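Local coordinates for protein dihydropyrimidinase (Brevibacillus agri, PDB 3SFW) that probably catalyses the reversible, zinc-dependent hydrolytic ring opening of dihydropyrimidines to N-carbamoyl-beta-amino acids, at residues Glu99-Ala104 and Phe122-Ser127; Met346-Ser351 and Arg402-Glu407; Arg223-Thr228 and Lys255-Tyr260; Thr203-His208 and Pro278-Ala283; Pro380-Ile385 and Arg451-Ser456. All coordinates share one frame; numbering follows the deposited sequence.

Contact 1 (Glu99-Ala104 and Phe122-Ser127); sequences ESLHSA and FHLMVS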
# COMPACT_ATOMS: atom_id res chain seq x y z
N GLU A 99 -19.39 27.40 26.94
CA GLU A 99 -19.65 28.73 26.35
C GLU A 99 -20.39 28.52 25.01
O GLU A 99 -20.09 27.57 24.27
CB GLU A 99 -18.32 29.47 26.12
CG GLU A 99 -18.45 30.83 25.44
CD GLU A 99 -17.21 31.27 24.59
OE1 GLU A 99 -16.40 30.39 24.16
OE2 GLU A 99 -17.11 32.50 24.29
N SER A 100 -21.39 29.34 24.70
CA SER A 100 -22.06 29.17 23.40
C SER A 100 -21.07 29.41 22.27
O SER A 100 -20.13 30.21 22.40
CB SER A 100 -23.24 30.10 23.26
OG SER A 100 -22.85 31.40 22.89
N LEU A 101 -21.31 28.75 21.15
CA LEU A 101 -20.52 28.99 19.94
C LEU A 101 -20.70 30.44 19.50
O LEU A 101 -19.78 31.06 19.01
CB LEU A 101 -20.98 28.06 18.81
CG LEU A 101 -20.90 26.55 19.08
CD1 LEU A 101 -21.40 25.78 17.88
CD2 LEU A 101 -19.43 26.14 19.42
N HIS A 102 -21.93 30.97 19.61
CA HIS A 102 -22.18 32.29 19.09
C HIS A 102 -21.47 33.38 19.87
O HIS A 102 -21.13 34.40 19.31
CB HIS A 102 -23.69 32.62 19.02
CG HIS A 102 -24.43 31.89 17.91
ND1 HIS A 102 -24.78 32.49 16.71
CD2 HIS A 102 -24.81 30.60 17.80
CE1 HIS A 102 -25.41 31.61 15.95
NE2 HIS A 102 -25.50 30.47 16.62
N SER A 103 -21.24 33.16 21.17
CA SER A 103 -20.50 34.13 21.96
C SER A 103 -19.06 34.20 21.49
O SER A 103 -18.48 35.24 21.44
CB SER A 103 -20.59 33.86 23.47
OG SER A 103 -20.03 32.61 23.80
N ALA A 104 -18.49 33.06 21.14
CA ALA A 104 -17.07 33.04 20.68
C ALA A 104 -17.01 33.76 19.34
O ALA A 104 -16.09 34.57 19.09
CB ALA A 104 -16.58 31.58 20.57
N PHE A 122 -13.90 33.40 9.19
CA PHE A 122 -13.56 32.60 10.36
C PHE A 122 -13.86 31.12 10.13
O PHE A 122 -14.92 30.77 9.60
CB PHE A 122 -14.37 33.06 11.60
CG PHE A 122 -14.11 34.49 12.01
CD1 PHE A 122 -12.80 35.02 12.03
CD2 PHE A 122 -15.18 35.30 12.39
CE1 PHE A 122 -12.59 36.33 12.31
CE2 PHE A 122 -14.96 36.66 12.69
CZ PHE A 122 -13.67 37.16 12.68
N HIS A 123 -12.99 30.25 10.69
CA HIS A 123 -13.38 28.86 11.02
C HIS A 123 -13.86 28.83 12.47
O HIS A 123 -13.52 29.70 13.26
CB HIS A 123 -12.18 27.89 10.91
CG HIS A 123 -11.30 28.10 9.72
ND1 HIS A 123 -11.67 27.75 8.43
CD2 HIS A 123 -10.02 28.55 9.65
CE1 HIS A 123 -10.64 27.98 7.63
NE2 HIS A 123 -9.66 28.54 8.34
N LEU A 124 -14.51 27.74 12.88
CA LEU A 124 -14.95 27.64 14.31
C LEU A 124 -14.43 26.37 14.95
O LEU A 124 -14.68 25.26 14.45
CB LEU A 124 -16.49 27.64 14.37
CG LEU A 124 -17.04 27.59 15.81
CD1 LEU A 124 -16.70 28.92 16.51
CD2 LEU A 124 -18.56 27.44 15.69
N MET A 125 -13.70 26.52 16.06
CA MET A 125 -13.26 25.36 16.89
C MET A 125 -14.45 24.67 17.56
O MET A 125 -15.33 25.33 18.10
CB MET A 125 -12.31 25.85 17.96
CG MET A 125 -12.00 24.77 19.02
SD MET A 125 -10.89 25.62 20.22
CE MET A 125 -11.05 24.43 21.57
N VAL A 126 -14.50 23.35 17.48
CA VAL A 126 -15.50 22.56 18.27
C VAL A 126 -14.73 21.79 19.35
O VAL A 126 -13.78 21.06 19.02
CB VAL A 126 -16.31 21.60 17.36
CG1 VAL A 126 -17.34 20.79 18.16
CG2 VAL A 126 -17.03 22.41 16.28
N SER A 127 -15.05 22.08 20.62
CA SER A 127 -14.37 21.41 21.78
C SER A 127 -15.17 20.21 22.21
O SER A 127 -14.64 19.31 22.83
CB SER A 127 -14.22 22.34 23.02
OG SER A 127 -14.90 23.61 22.86
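L101 and L124 carry the apolar part of this contact. One methyl of L124, CD2, rests in the hollow formed by three carbons of L101. It lies 4.0 Å from L101 CD1 and is equally far from CB and CD2 of that residue. The two side chains cross at about a right angle. L124 holds its CG anti to the backbone N (chi1 -178°), and this sends the CD2 branch to the helix. L101 CD2 also comes to 4.4 Å from M125 O, a carbonyl that is hydrogen-bonded to T95 OG1. C93 of strand 86-93 and V140 of helix 131-142 pack on L124 as well, while L137 packs on L101. The pair sits inside a beta-alpha-beta crossover of the amidohydrolase barrel: strand 86-93, helix 101-112, strand 119-124. It fastens the first turn of the crossover helix to the end of the second strand. Polar bonds settle the start of that helix. S100 is the N-cap, and its OG accepts from S103 N at 2.9 Å with an N-H...O angle of 150°. The carboxylate of E136 adds to this by accepting from the backbone N atoms of L101 and H102.

Contact 2 (Met346-Ser351 and Arg402-Glu407); sequences MTILFS and RTISVE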
# COMPACT_ATOMS: atom_id res chain seq x y z
N MET A 346 3.66 33.37 0.25
CA MET A 346 3.57 33.43 -1.23
C MET A 346 4.98 33.37 -1.85
O MET A 346 5.22 32.62 -2.84
CB MET A 346 2.87 34.70 -1.68
CG MET A 346 1.39 34.78 -1.29
SD MET A 346 0.37 33.63 -2.21
CE MET A 346 0.24 34.46 -3.77
N THR A 347 5.89 34.23 -1.35
CA THR A 347 7.24 34.31 -1.97
C THR A 347 8.04 33.02 -1.84
O THR A 347 8.67 32.57 -2.81
CB THR A 347 8.08 35.48 -1.43
OG1 THR A 347 7.43 36.72 -1.76
CG2 THR A 347 9.47 35.48 -2.14
N ILE A 348 7.94 32.36 -0.69
CA ILE A 348 8.63 31.07 -0.51
C ILE A 348 8.10 30.02 -1.48
O ILE A 348 8.88 29.29 -2.09
CB ILE A 348 8.55 30.59 0.93
CG1 ILE A 348 9.41 31.55 1.80
CG2 ILE A 348 9.02 29.15 1.08
CD1 ILE A 348 9.34 31.24 3.29
N LEU A 349 6.79 29.94 -1.62
CA LEU A 349 6.20 28.97 -2.55
C LEU A 349 6.63 29.27 -4.00
O LEU A 349 6.93 28.37 -4.76
CB LEU A 349 4.66 28.91 -2.41
CG LEU A 349 4.18 27.84 -1.36
CD1 LEU A 349 4.34 26.45 -1.90
CD2 LEU A 349 4.91 27.88 -0.04
N PHE A 350 6.72 30.54 -4.35
CA PHE A 350 7.17 30.88 -5.72
C PHE A 350 8.66 30.52 -5.85
O PHE A 350 9.10 29.89 -6.82
CB PHE A 350 6.97 32.37 -5.99
CG PHE A 350 7.52 32.79 -7.34
CD1 PHE A 350 6.83 32.47 -8.52
CD2 PHE A 350 8.75 33.40 -7.43
CE1 PHE A 350 7.36 32.82 -9.78
CE2 PHE A 350 9.30 33.75 -8.69
CZ PHE A 350 8.61 33.44 -9.86
N SER A 351 9.46 30.98 -4.90
CA SER A 351 10.91 30.91 -5.08
C SER A 351 11.45 29.49 -4.88
O SER A 351 12.37 29.05 -5.60
CB SER A 351 11.60 31.88 -4.11
OG SER A 351 12.99 32.01 -4.42
N ARG A 402 16.11 39.02 -3.23
CA ARG A 402 16.16 39.70 -1.93
C ARG A 402 16.39 38.69 -0.82
O ARG A 402 16.41 37.49 -1.05
CB ARG A 402 14.89 40.53 -1.69
CG ARG A 402 13.64 39.68 -1.56
CD ARG A 402 12.40 40.56 -1.41
NE ARG A 402 11.20 39.76 -1.56
CZ ARG A 402 10.50 39.26 -0.55
NH1 ARG A 402 10.81 39.56 0.72
NH2 ARG A 402 9.42 38.52 -0.83
N THR A 403 16.72 39.20 0.36
CA THR A 403 16.93 38.33 1.52
C THR A 403 15.78 38.54 2.49
O THR A 403 15.41 39.66 2.79
CB THR A 403 18.21 38.76 2.21
OG1 THR A 403 19.29 38.57 1.29
CG2 THR A 403 18.44 37.91 3.46
N ILE A 404 15.17 37.45 2.95
CA ILE A 404 14.12 37.61 3.97
C ILE A 404 14.77 38.03 5.29
O ILE A 404 15.73 37.38 5.76
CB ILE A 404 13.35 36.29 4.15
CG1 ILE A 404 12.57 36.01 2.85
CG2 ILE A 404 12.33 36.41 5.32
CD1 ILE A 404 11.71 34.71 2.89
N SER A 405 14.18 39.02 5.95
CA SER A 405 14.75 39.49 7.21
C SER A 405 13.73 40.13 8.13
O SER A 405 12.88 40.88 7.67
CB SER A 405 15.84 40.53 6.90
OG SER A 405 16.55 40.78 8.11
N VAL A 406 13.94 39.98 9.44
CA VAL A 406 13.19 40.75 10.44
C VAL A 406 13.37 42.26 10.21
O VAL A 406 12.48 43.06 10.54
CB VAL A 406 13.60 40.35 11.89
CG1 VAL A 406 15.10 40.73 12.20
CG2 VAL A 406 12.60 40.95 12.93
N GLU A 407 14.51 42.64 9.62
CA GLU A 407 14.79 44.06 9.36
C GLU A 407 13.83 44.69 8.37
O GLU A 407 13.66 45.91 8.37
CB GLU A 407 16.23 44.27 8.87
CG GLU A 407 17.28 43.71 9.82
CD GLU A 407 17.25 44.34 11.22
OE1 GLU A 407 17.66 43.64 12.18
OE2 GLU A 407 16.85 45.53 11.35
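R402 meets T347 through a long reach set by its torsions. Its CG stands between the backbone N and the carbonyl carbon (chi1 66°), and the chain then runs extended from CG to NE. T347 turns OG1 anti to its own carbonyl carbon (chi1 -63°), so the hydroxyl faces the arriving guanidinium. The two side chains come from opposite directions. T347 OG1 lies at the edge of the guanidinium, in its plane, 2.8 Å from R402 NH2. T347 CG2 is also close, at 3.3 Å from R402 NH2. The main hold on the arginine lies elsewhere, because R402 NE donates to G425 O. The contact joins helix 345-354 to strand 393-403 and the residues that follow it; this strand pairs antiparallel with strand 422-432. In this family such strands probably belong to the beta-sandwich that accompanies the barrel. V423 of strand 422-432 packs on T347, R402 and I404 alike. The apolar part is one pair: I348 CG1 touches I404 CD1 at 4.1 Å, the side chains crossing at about a right angle. F418 packs on I348, and D344 and N416 pack on I404.

Contact 3 (Arg223-Thr228 and Lys255-Tyr260); sequences RAIALT and KGWNVY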
# COMPACT_ATOMS: atom_id res chain seq x y z
N ARG A 223 -6.80 8.18 11.81
CA ARG A 223 -8.01 8.10 12.64
C ARG A 223 -9.05 9.10 12.13
O ARG A 223 -10.23 8.75 11.96
CB ARG A 223 -7.68 8.37 14.11
CG ARG A 223 -8.93 8.41 15.03
CD ARG A 223 -8.51 8.01 16.46
NE ARG A 223 -7.19 8.55 16.82
CZ ARG A 223 -6.98 9.69 17.48
NH1 ARG A 223 -5.73 10.12 17.64
NH2 ARG A 223 -8.01 10.34 18.05
N ALA A 224 -8.62 10.33 11.85
CA ALA A 224 -9.59 11.32 11.36
C ALA A 224 -10.15 10.87 10.00
O ALA A 224 -11.36 11.01 9.72
CB ALA A 224 -8.93 12.68 11.26
N ILE A 225 -9.30 10.24 9.19
CA ILE A 225 -9.73 9.78 7.87
C ILE A 225 -10.75 8.64 7.99
O ILE A 225 -11.78 8.67 7.33
CB ILE A 225 -8.51 9.30 7.04
CG1 ILE A 225 -7.79 10.51 6.47
CG2 ILE A 225 -8.97 8.28 5.96
CD1 ILE A 225 -6.39 10.19 5.94
N ALA A 226 -10.52 7.70 8.90
CA ALA A 226 -11.44 6.59 9.08
C ALA A 226 -12.82 7.08 9.56
O ALA A 226 -13.87 6.60 9.08
CB ALA A 226 -10.87 5.58 10.12
N LEU A 227 -12.82 8.01 10.49
CA LEU A 227 -14.08 8.52 11.04
C LEU A 227 -14.80 9.32 9.97
O LEU A 227 -16.02 9.26 9.85
CB LEU A 227 -13.77 9.43 12.26
CG LEU A 227 -13.86 8.73 13.63
CD1 LEU A 227 -13.01 7.44 13.67
CD2 LEU A 227 -13.42 9.71 14.70
N THR A 228 -14.05 10.02 9.13
CA THR A 228 -14.65 10.72 7.98
C THR A 228 -15.32 9.74 7.01
O THR A 228 -16.44 9.98 6.60
CB THR A 228 -13.61 11.59 7.20
OG1 THR A 228 -13.10 12.58 8.09
CG2 THR A 228 -14.27 12.28 6.02
N LYS A 255 -9.27 5.83 -2.61
CA LYS A 255 -10.58 5.20 -2.35
C LYS A 255 -11.76 6.08 -2.70
O LYS A 255 -12.92 5.64 -2.65
CB LYS A 255 -10.67 4.74 -0.89
CG LYS A 255 -9.74 3.59 -0.55
CD LYS A 255 -9.76 3.39 0.97
CE LYS A 255 -8.61 2.49 1.44
NZ LYS A 255 -8.59 2.42 2.96
N GLY A 256 -11.47 7.31 -3.09
CA GLY A 256 -12.50 8.27 -3.51
C GLY A 256 -13.13 8.98 -2.32
O GLY A 256 -14.14 9.72 -2.47
N TRP A 257 -12.48 8.88 -1.15
CA TRP A 257 -12.99 9.64 -0.02
C TRP A 257 -12.69 11.12 -0.17
O TRP A 257 -11.74 11.52 -0.87
CB TRP A 257 -12.48 9.10 1.29
CG TRP A 257 -12.85 7.63 1.47
CD1 TRP A 257 -13.84 6.95 0.81
CD2 TRP A 257 -12.23 6.70 2.33
NE1 TRP A 257 -13.90 5.65 1.26
CE2 TRP A 257 -12.94 5.48 2.22
CE3 TRP A 257 -11.24 6.81 3.32
CZ2 TRP A 257 -12.63 4.36 2.98
CZ3 TRP A 257 -10.96 5.70 4.09
CH2 TRP A 257 -11.64 4.49 3.92
N ASN A 258 -13.53 11.94 0.46
CA ASN A 258 -13.41 13.40 0.32
C ASN A 258 -12.50 13.97 1.41
O ASN A 258 -12.95 14.50 2.43
CB ASN A 258 -14.82 14.01 0.30
CG ASN A 258 -15.62 13.49 -0.91
OD1 ASN A 258 -15.06 13.39 -2.01
ND2 ASN A 258 -16.78 12.91 -0.65
N VAL A 259 -11.21 13.68 1.22
CA VAL A 259 -10.18 14.03 2.18
C VAL A 259 -9.21 14.96 1.45
O VAL A 259 -8.68 14.61 0.37
CB VAL A 259 -9.42 12.77 2.66
CG1 VAL A 259 -8.17 13.18 3.54
CG2 VAL A 259 -10.41 11.85 3.45
N TYR A 260 -8.97 16.13 2.05
CA TYR A 260 -8.08 17.16 1.49
C TYR A 260 -6.99 17.45 2.48
O TYR A 260 -7.16 17.19 3.66
CB TYR A 260 -8.88 18.48 1.28
CG TYR A 260 -10.11 18.22 0.44
CD1 TYR A 260 -11.35 18.01 1.05
CD2 TYR A 260 -10.00 17.98 -0.92
CE1 TYR A 260 -12.47 17.65 0.32
CE2 TYR A 260 -11.14 17.67 -1.67
CZ TYR A 260 -12.38 17.52 -1.02
OH TYR A 260 -13.52 17.21 -1.74
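I225 makes both apolar contacts, one with each branch. Its CG2 methyl meets the edge of the W257 ring, near the ring plane, at 3.8 Å from CZ3 and as far from CE3. Its CG1 touches V259 CG1 at 4.0 Å. The isoleucine crosses both partners at about a right angle. It keeps CG1 anti to the carbonyl carbon (chi1 -79°), which leaves CG2 on the tryptophan side. T228 adds a looser touch, with CG2 4.4 Å from N258 O. One face of the indole is covered from within its own segment by K255 CB. L235 of strand 234-237 and A252 of helix 243-254 pack on I225 too. This is the layering of a beta/alpha barrel: helix 214-230 lies outside parallel strands 234-237 and 258-263.

Hydrogen bonds stay within each segment or leave for other parts. A224 O takes T228 N and T228 OG1, each at 2.9 Å, from opposite faces of its carbonyl plane. G256 closes helix 243-254 with a Schellman motif, and an inverse gamma turn is centred on N258. The residues from G256 to N258 face the third subunit, where K305 NZ bonds G256 O and N258 OD1 and N306 ND2 bonds W257 O. A226 and L227 pack on the second subunit. The chemistry divides accordingly: the contacts between 223-228 and 255-260 are almost wholly apolar, the T228 hydroxyl is satisfied inside its own helix, and G256 O, W257 O and N258 OD1 bond to the third subunit.

Contact 4 (Thr203-His208 and Pro278-Ala283); sequences TDPIYH and PDFEGA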
# COMPACT_ATOMS: atom_id res chain seq x y z
N THR A 203 14.84 19.22 28.70
CA THR A 203 13.99 20.40 28.76
C THR A 203 14.24 21.38 27.62
O THR A 203 13.51 22.36 27.52
CB THR A 203 14.18 21.16 30.08
OG1 THR A 203 15.56 21.52 30.18
CG2 THR A 203 13.76 20.29 31.26
N ASP A 204 15.31 21.16 26.84
CA ASP A 204 15.70 22.06 25.75
C ASP A 204 14.64 22.02 24.61
O ASP A 204 13.87 21.06 24.52
CB ASP A 204 17.06 21.62 25.14
CG ASP A 204 18.28 22.17 25.91
OD1 ASP A 204 18.10 22.99 26.82
OD2 ASP A 204 19.41 21.74 25.58
N PRO A 205 14.60 23.08 23.78
CA PRO A 205 13.65 23.19 22.64
C PRO A 205 13.62 21.95 21.75
O PRO A 205 12.55 21.61 21.23
CB PRO A 205 14.17 24.41 21.88
CG PRO A 205 14.67 25.33 23.05
CD PRO A 205 15.41 24.32 23.94
N ILE A 206 14.77 21.29 21.50
CA ILE A 206 14.75 20.11 20.61
C ILE A 206 13.79 19.02 21.09
O ILE A 206 13.20 18.32 20.27
CB ILE A 206 16.19 19.53 20.38
CG1 ILE A 206 16.18 18.40 19.36
CG2 ILE A 206 16.79 19.05 21.70
CD1 ILE A 206 15.72 18.83 17.97
N TYR A 207 13.54 18.91 22.39
CA TYR A 207 12.63 17.85 22.87
C TYR A 207 11.17 18.16 22.52
O TYR A 207 10.35 17.25 22.56
CB TYR A 207 12.77 17.57 24.38
CG TYR A 207 14.14 17.00 24.66
CD1 TYR A 207 15.20 17.85 24.93
CD2 TYR A 207 14.42 15.66 24.39
CE1 TYR A 207 16.50 17.38 25.09
CE2 TYR A 207 15.74 15.16 24.52
CZ TYR A 207 16.77 16.04 24.86
OH TYR A 207 18.08 15.60 24.98
N HIS A 208 10.90 19.38 22.07
CA HIS A 208 9.56 19.66 21.49
C HIS A 208 9.31 18.77 20.27
O HIS A 208 8.18 18.28 20.05
CB HIS A 208 9.38 21.16 21.14
CG HIS A 208 8.09 21.42 20.45
ND1 HIS A 208 6.89 21.51 21.12
CD2 HIS A 208 7.80 21.52 19.13
CE1 HIS A 208 5.92 21.68 20.24
NE2 HIS A 208 6.45 21.73 19.03
N PRO A 278 21.66 26.71 19.32
CA PRO A 278 22.00 26.91 20.74
C PRO A 278 21.52 28.27 21.32
O PRO A 278 20.95 29.13 20.59
CB PRO A 278 23.54 26.82 20.73
CG PRO A 278 23.93 27.42 19.39
CD PRO A 278 22.79 27.01 18.42
N ASP A 279 21.70 28.46 22.63
CA ASP A 279 21.43 29.75 23.25
C ASP A 279 19.92 30.03 23.20
O ASP A 279 19.52 31.17 22.96
CB ASP A 279 22.10 30.89 22.46
CG ASP A 279 23.62 30.88 22.55
OD1 ASP A 279 24.14 30.66 23.66
OD2 ASP A 279 24.27 31.17 21.52
N PHE A 280 19.14 28.95 23.26
CA PHE A 280 17.66 29.02 23.22
C PHE A 280 17.11 29.37 21.85
O PHE A 280 15.86 29.49 21.71
CB PHE A 280 17.13 30.01 24.26
CG PHE A 280 15.67 29.79 24.65
CD1 PHE A 280 15.22 28.55 25.09
CD2 PHE A 280 14.74 30.82 24.47
CE1 PHE A 280 13.86 28.35 25.44
CE2 PHE A 280 13.35 30.61 24.81
CZ PHE A 280 12.93 29.37 25.29
N GLU A 281 17.98 29.55 20.84
CA GLU A 281 17.50 30.01 19.51
C GLU A 281 16.51 29.03 18.91
O GLU A 281 15.61 29.43 18.13
CB GLU A 281 18.65 30.24 18.51
CG GLU A 281 19.46 31.48 18.77
CD GLU A 281 18.81 32.77 18.25
OE1 GLU A 281 18.46 32.86 17.06
OE2 GLU A 281 18.82 33.76 19.01
N GLY A 282 16.64 27.77 19.31
CA GLY A 282 15.75 26.69 18.88
C GLY A 282 14.28 27.01 19.17
O GLY A 282 13.39 26.52 18.47
N ALA A 283 14.02 27.80 20.23
CA ALA A 283 12.62 28.12 20.64
C ALA A 283 11.91 28.93 19.55
O ALA A 283 10.67 28.90 19.46
CB ALA A 283 12.59 28.87 21.95
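F280 O accepts from A283 N at 2.9 Å, and both residues of this bond meet P205. The bond belongs to the first turn of the 3-10 segment that starts at E281. P205 lies against this turn. Its CB is 3.8 Å from G282 C and equally close to A283 N, an approach eased by the lack of a side chain on G282. The proline CG reaches 3.9 Å from F280 CD1 and meets the ring obliquely. The ring is held from its own segment as well: A283 CB sits 3.3 Å above its plane, offset toward the rim. F280 has its CG anti to the backbone N (chi1 -159°), which swings the ring back over A283 and beside the proline. The loop bends here through a type I' beta turn from P278 to E281, with D279 and F280 at positive phi. E281 N closes it onto P278 O at 3.0 Å. P205 lies next to helix 206-210, so the contact joins that short helix to the loop between helices 265-269 and 295-305. P205 O accepts from H208 N at 2.9 Å. Further along, H208 NE2 bonds W287 O, a second tie between the same two regions. R329 packs on F280.

Contact 5 (Pro380-Ile385 and Arg451-Ser456); sequences PQKGTI and RYVKRS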
# COMPACT_ATOMS: atom_id res chain seq x y z
N PRO A 380 -16.65 32.07 -6.58
CA PRO A 380 -15.57 32.76 -7.28
C PRO A 380 -15.43 34.21 -6.85
O PRO A 380 -14.71 34.94 -7.50
CB PRO A 380 -16.05 32.76 -8.76
CG PRO A 380 -17.55 32.84 -8.65
CD PRO A 380 -17.91 32.07 -7.36
N GLN A 381 -16.09 34.63 -5.76
CA GLN A 381 -15.88 36.02 -5.27
C GLN A 381 -14.37 36.29 -5.08
O GLN A 381 -13.84 37.35 -5.48
CB GLN A 381 -16.60 36.26 -3.91
CG GLN A 381 -16.29 37.67 -3.35
CD GLN A 381 -16.79 37.94 -1.90
OE1 GLN A 381 -16.50 38.99 -1.33
NE2 GLN A 381 -17.52 37.01 -1.32
N LYS A 382 -13.71 35.31 -4.47
CA LYS A 382 -12.25 35.36 -4.21
C LYS A 382 -11.55 34.23 -4.96
O LYS A 382 -12.19 33.22 -5.36
CB LYS A 382 -11.97 35.14 -2.73
CG LYS A 382 -12.68 36.09 -1.71
CD LYS A 382 -12.40 37.53 -2.07
CE LYS A 382 -12.72 38.42 -0.82
NZ LYS A 382 -12.50 39.85 -1.21
N GLY A 383 -10.25 34.40 -5.19
CA GLY A 383 -9.39 33.26 -5.51
C GLY A 383 -9.07 33.21 -6.99
O GLY A 383 -8.49 32.26 -7.46
N THR A 384 -9.53 34.19 -7.74
CA THR A 384 -9.17 34.20 -9.18
C THR A 384 -9.08 35.62 -9.76
O THR A 384 -9.33 36.63 -9.06
CB THR A 384 -10.17 33.36 -9.98
OG1 THR A 384 -9.64 33.10 -11.31
CG2 THR A 384 -11.55 34.07 -10.01
N ILE A 385 -8.70 35.68 -11.03
CA ILE A 385 -8.82 36.91 -11.78
C ILE A 385 -9.75 36.69 -12.96
O ILE A 385 -9.38 36.03 -13.90
CB ILE A 385 -7.45 37.42 -12.25
CG1 ILE A 385 -6.58 37.80 -11.03
CG2 ILE A 385 -7.65 38.70 -13.16
CD1 ILE A 385 -5.18 38.25 -11.41
N ARG A 451 -13.18 43.49 5.06
CA ARG A 451 -14.56 43.05 5.37
C ARG A 451 -14.63 41.56 5.67
O ARG A 451 -13.85 40.76 5.13
CB ARG A 451 -15.53 43.35 4.22
CG ARG A 451 -15.56 44.84 3.88
CD ARG A 451 -16.92 45.28 3.42
NE ARG A 451 -17.19 44.81 2.08
CZ ARG A 451 -17.40 45.61 1.03
NH1 ARG A 451 -17.62 45.08 -0.17
NH2 ARG A 451 -17.40 46.93 1.17
N TYR A 452 -15.59 41.21 6.51
CA TYR A 452 -15.84 39.81 6.86
C TYR A 452 -16.45 39.13 5.65
O TYR A 452 -17.33 39.71 4.99
CB TYR A 452 -16.84 39.73 8.05
CG TYR A 452 -17.25 38.29 8.35
CD1 TYR A 452 -16.33 37.40 8.91
CD2 TYR A 452 -18.56 37.83 8.11
CE1 TYR A 452 -16.67 36.07 9.17
CE2 TYR A 452 -18.89 36.49 8.32
CZ TYR A 452 -17.95 35.62 8.86
OH TYR A 452 -18.26 34.32 9.13
N VAL A 453 -16.02 37.90 5.38
CA VAL A 453 -16.57 37.12 4.26
C VAL A 453 -17.46 36.00 4.76
O VAL A 453 -17.01 35.18 5.58
CB VAL A 453 -15.42 36.50 3.43
CG1 VAL A 453 -16.01 35.68 2.23
CG2 VAL A 453 -14.53 37.63 2.91
N LYS A 454 -18.75 36.04 4.42
CA LYS A 454 -19.69 34.97 4.80
C LYS A 454 -19.58 33.86 3.77
O LYS A 454 -19.75 34.11 2.57
CB LYS A 454 -21.17 35.50 4.84
CG LYS A 454 -21.57 36.25 6.12
CD LYS A 454 -23.10 36.62 6.11
CE LYS A 454 -23.77 36.71 7.53
NZ LYS A 454 -22.90 37.19 8.67
N ARG A 455 -19.14 32.67 4.19
CA ARG A 455 -18.76 31.65 3.25
C ARG A 455 -19.85 30.67 2.94
O ARG A 455 -20.77 30.46 3.76
CB ARG A 455 -17.50 30.94 3.78
CG ARG A 455 -16.36 32.00 3.93
CD ARG A 455 -15.04 31.42 4.52
NE ARG A 455 -15.24 30.87 5.86
CZ ARG A 455 -15.20 29.56 6.14
NH1 ARG A 455 -15.38 29.16 7.41
NH2 ARG A 455 -14.95 28.66 5.16
N SER A 456 -19.83 30.13 1.72
CA SER A 456 -20.86 29.22 1.29
C SER A 456 -20.65 27.81 1.84
O SER A 456 -19.53 27.47 2.28
CB SER A 456 -20.96 29.24 -0.25
OG SER A 456 -19.76 28.78 -0.81
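V453, K382 and Q381 make this contact, in which the C-terminal tail meets the loop before strand 393-403. The setting is the amidohydrolase barrel. The tail runs extended beside strand 119-124, with backbone bonds from R451 and V453 to Y120. V453 has the largest share of the contact, 48 Å² of the 96 Å² buried on both sides together. Its two methyls part to serve two partners: CG1, anti to the backbone N (chi1 -180°), faces the end of the Q381 side chain, while CG2 faces K382. Q381 reaches out extended and slides past V453 in the opposite direction. This touch is loose. K382 meets the valine with its aliphatic part, CE lying 4.2 Å from V453 CG2. Its chain bends twice near the backbone (chi1 -55°, chi2 -54°) and then runs straight to the amine. The same side chain packs on I55 and S88 of strands 49-59 and 86-93, so it joins the loop to the barrel strands. Three carboxylates round one lysine would probably keep it charged. The amine ends in this cluster of acids: K382 NZ makes salt bridges with OD2 of D119, of D390 and of D392.

Overall arrangement
Contacts 1 and 5 touch directly. F122 O of contact 1 is 2.8 Å from R455 NH1 of contact 5, a probable hydrogen bond, and F122 CD2 packs on Y452 CE1 at 3.6 Å. Their centres are 21 Å apart. The other pairs do not touch. Contacts 1 and 2 reach the same mixed sheet from opposite sides of the chain centre, 34 Å apart between centres. Contacts 3 and 4 are linked along the chain, since helix 206-210 is followed by helix 214-230. Contacts 3 and 5 both meet the third subunit. The zinc site is formed by H58, H60, the carboxylated K150, H183, H239 and D315; K150 is a ligand of both metal sites. The M125 side chain of contact 1 is about 10 Å from a zinc ion.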